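Local atomic coordinates of purine nucleoside phosphorylase (PDB entry 6B4T), a protein that catalyses the phosphate-dependent cleavage of purine nucleosides such as inosine and guanosine, probably yielding the free base and ribose 1-phosphate. Residues Arg124-Gly129 with Ser241-Asn246. Residues are numbered along the deposited sequence; the frame is centred on the assembly and turned at random.
Sequences RKLKSG and SLIANN. With CQJ (4-methylpyridin-2-ol), chain I.
Asn246 reaches across to the loop with its amide: ND2 donates to Leu126 O over 3.0 Å. The acceptor lies 16° out of the amide plane. The amide is carried to the loop because chi1 (-172°) sets CG anti to the backbone N, and the other branch, OD1, accepts from Leu249 N, capping the start of helix 247-253. One side chain thus ties the loop to both the strand end and the helix that follows. Further along, Gly129 N gives a nearly straight bond to Ile243 O at 2.9 Å, and Ser128 CA makes a CA-H...O contact with the same oxygen. Ser128 lays its CB 3.4 Å from Ala244 O, while OG lies 3.1 Å from that oxygen, close enough for a hydrogen bond, though another acceptor competes for its proton. Ile243 turns toward the loop: CG2 sits 3.5 Å from Lys127 O, and the CD1 methyl faces Leu126 CD1 in a loose apolar contact at 4.4 Å, alongside Val132 and Val218. Ala244 and Asn245 point away from the loop, and both touch 4-methylpyridin-2-ol: Ala244 CB meets its methyl C at 3.6 Å, and Asn245 OD1 approaches ring atom C2, its ND2 bonded to Asp250. The 124-129 loop, linking strands 112-121 and 131-139, therefore backs a strand end lining part of the ligand site, probably the purine-base pocket, in the mixed central sheet of the phosphorylase superfamily fold.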
# COMPACT_ATOMS: atom_id res chain seq x y z
N ARG A 124 -5.63 24.85 -4.93
CA ARG A 124 -6.75 25.64 -5.41
C ARG A 124 -6.36 26.60 -6.54
O ARG A 124 -7.23 27.06 -7.27
CB ARG A 124 -7.40 26.39 -4.24
CG ARG A 124 -8.26 25.45 -3.39
CD ARG A 124 -8.74 26.08 -2.09
NE ARG A 124 -9.57 25.18 -1.27
CZ ARG A 124 -10.83 24.85 -1.56
NH1 ARG A 124 -11.41 25.30 -2.67
NH2 ARG A 124 -11.50 24.05 -0.74
N LYS A 125 -5.07 26.90 -6.74
CA LYS A 125 -4.73 27.82 -7.82
C LYS A 125 -4.56 27.12 -9.18
O LYS A 125 -4.27 27.80 -10.17
CB LYS A 125 -3.46 28.62 -7.47
CG LYS A 125 -2.18 27.84 -7.32
CD LYS A 125 -1.12 28.67 -6.58
CE LYS A 125 0.06 27.81 -6.11
NZ LYS A 125 0.58 26.88 -7.16
N LEU A 126 -4.81 25.80 -9.27
CA LEU A 126 -4.65 25.05 -10.52
C LEU A 126 -5.99 24.90 -11.26
O LEU A 126 -6.99 24.52 -10.66
CB LEU A 126 -4.05 23.67 -10.23
CG LEU A 126 -2.63 23.71 -9.66
CD1 LEU A 126 -2.20 22.28 -9.33
CD2 LEU A 126 -1.63 24.41 -10.61
N LYS A 127 -5.97 25.21 -12.57
CA LYS A 127 -7.12 25.13 -13.47
C LYS A 127 -6.84 24.09 -14.55
O LYS A 127 -5.70 23.81 -14.89
CB LYS A 127 -7.41 26.44 -14.21
CG LYS A 127 -7.59 27.66 -13.39
CD LYS A 127 -7.78 28.84 -14.33
CE LYS A 127 -7.70 30.14 -13.59
NZ LYS A 127 -6.36 30.28 -12.96
N SER A 128 -7.92 23.61 -15.17
CA SER A 128 -7.78 22.80 -16.38
C SER A 128 -6.96 23.55 -17.44
O SER A 128 -7.21 24.74 -17.70
CB SER A 128 -9.17 22.43 -16.88
OG SER A 128 -9.15 21.78 -18.11
N GLY A 129 -5.95 22.87 -18.00
CA GLY A 129 -5.07 23.45 -19.00
C GLY A 129 -3.74 23.98 -18.47
O GLY A 129 -2.89 24.36 -19.29
N SER A 241 3.40 17.89 -15.41
CA SER A 241 2.00 17.46 -15.47
C SER A 241 1.15 18.48 -16.24
O SER A 241 1.31 19.70 -16.05
CB SER A 241 1.40 17.28 -14.07
OG SER A 241 1.94 16.18 -13.38
N LEU A 242 0.25 17.98 -17.09
CA LEU A 242 -0.84 18.77 -17.66
C LEU A 242 -2.11 18.50 -16.84
O LEU A 242 -2.51 17.35 -16.67
CB LEU A 242 -1.07 18.43 -19.14
CG LEU A 242 -2.36 18.99 -19.77
CD1 LEU A 242 -2.39 20.51 -19.75
CD2 LEU A 242 -2.47 18.47 -21.20
N ILE A 243 -2.72 19.56 -16.32
CA ILE A 243 -3.85 19.45 -15.40
C ILE A 243 -5.14 19.35 -16.20
O ILE A 243 -5.46 20.24 -16.97
CB ILE A 243 -3.89 20.66 -14.45
CG1 ILE A 243 -2.58 20.76 -13.66
CG2 ILE A 243 -5.11 20.62 -13.53
CD1 ILE A 243 -2.25 19.54 -12.82
N ALA A 244 -5.92 18.28 -15.96
CA ALA A 244 -7.16 18.08 -16.68
C ALA A 244 -8.37 18.70 -15.99
O ALA A 244 -9.35 19.02 -16.65
CB ALA A 244 -7.41 16.59 -16.90
N ASN A 245 -8.32 18.86 -14.67
CA ASN A 245 -9.46 19.28 -13.86
C ASN A 245 -8.92 19.66 -12.49
O ASN A 245 -7.78 19.33 -12.14
CB ASN A 245 -10.47 18.14 -13.72
CG ASN A 245 -9.94 17.04 -12.81
OD1 ASN A 245 -8.88 16.47 -13.09
ND2 ASN A 245 -10.62 16.79 -11.70
N ASN A 246 -9.76 20.34 -11.67
CA ASN A 246 -9.44 20.53 -10.25
C ASN A 246 -10.39 19.66 -9.43
O ASN A 246 -11.60 19.93 -9.38
CB ASN A 246 -9.53 22.00 -9.85
CG ASN A 246 -9.03 22.22 -8.44
OD1 ASN A 246 -9.65 21.75 -7.49
ND2 ASN A 246 -7.86 22.87 -8.30
C4 CQJ I . -5.78 11.47 -12.73
C5 CQJ I . -5.78 11.87 -14.00
C3 CQJ I . -7.53 13.11 -12.44
C2 CQJ I . -7.19 13.90 -13.69
C1 CQJ I . -6.58 13.03 -14.44
O CQJ I . -5.09 10.43 -12.20
N CQJ I . -6.74 12.23 -11.93
C CQJ I . -6.10 13.39 -15.85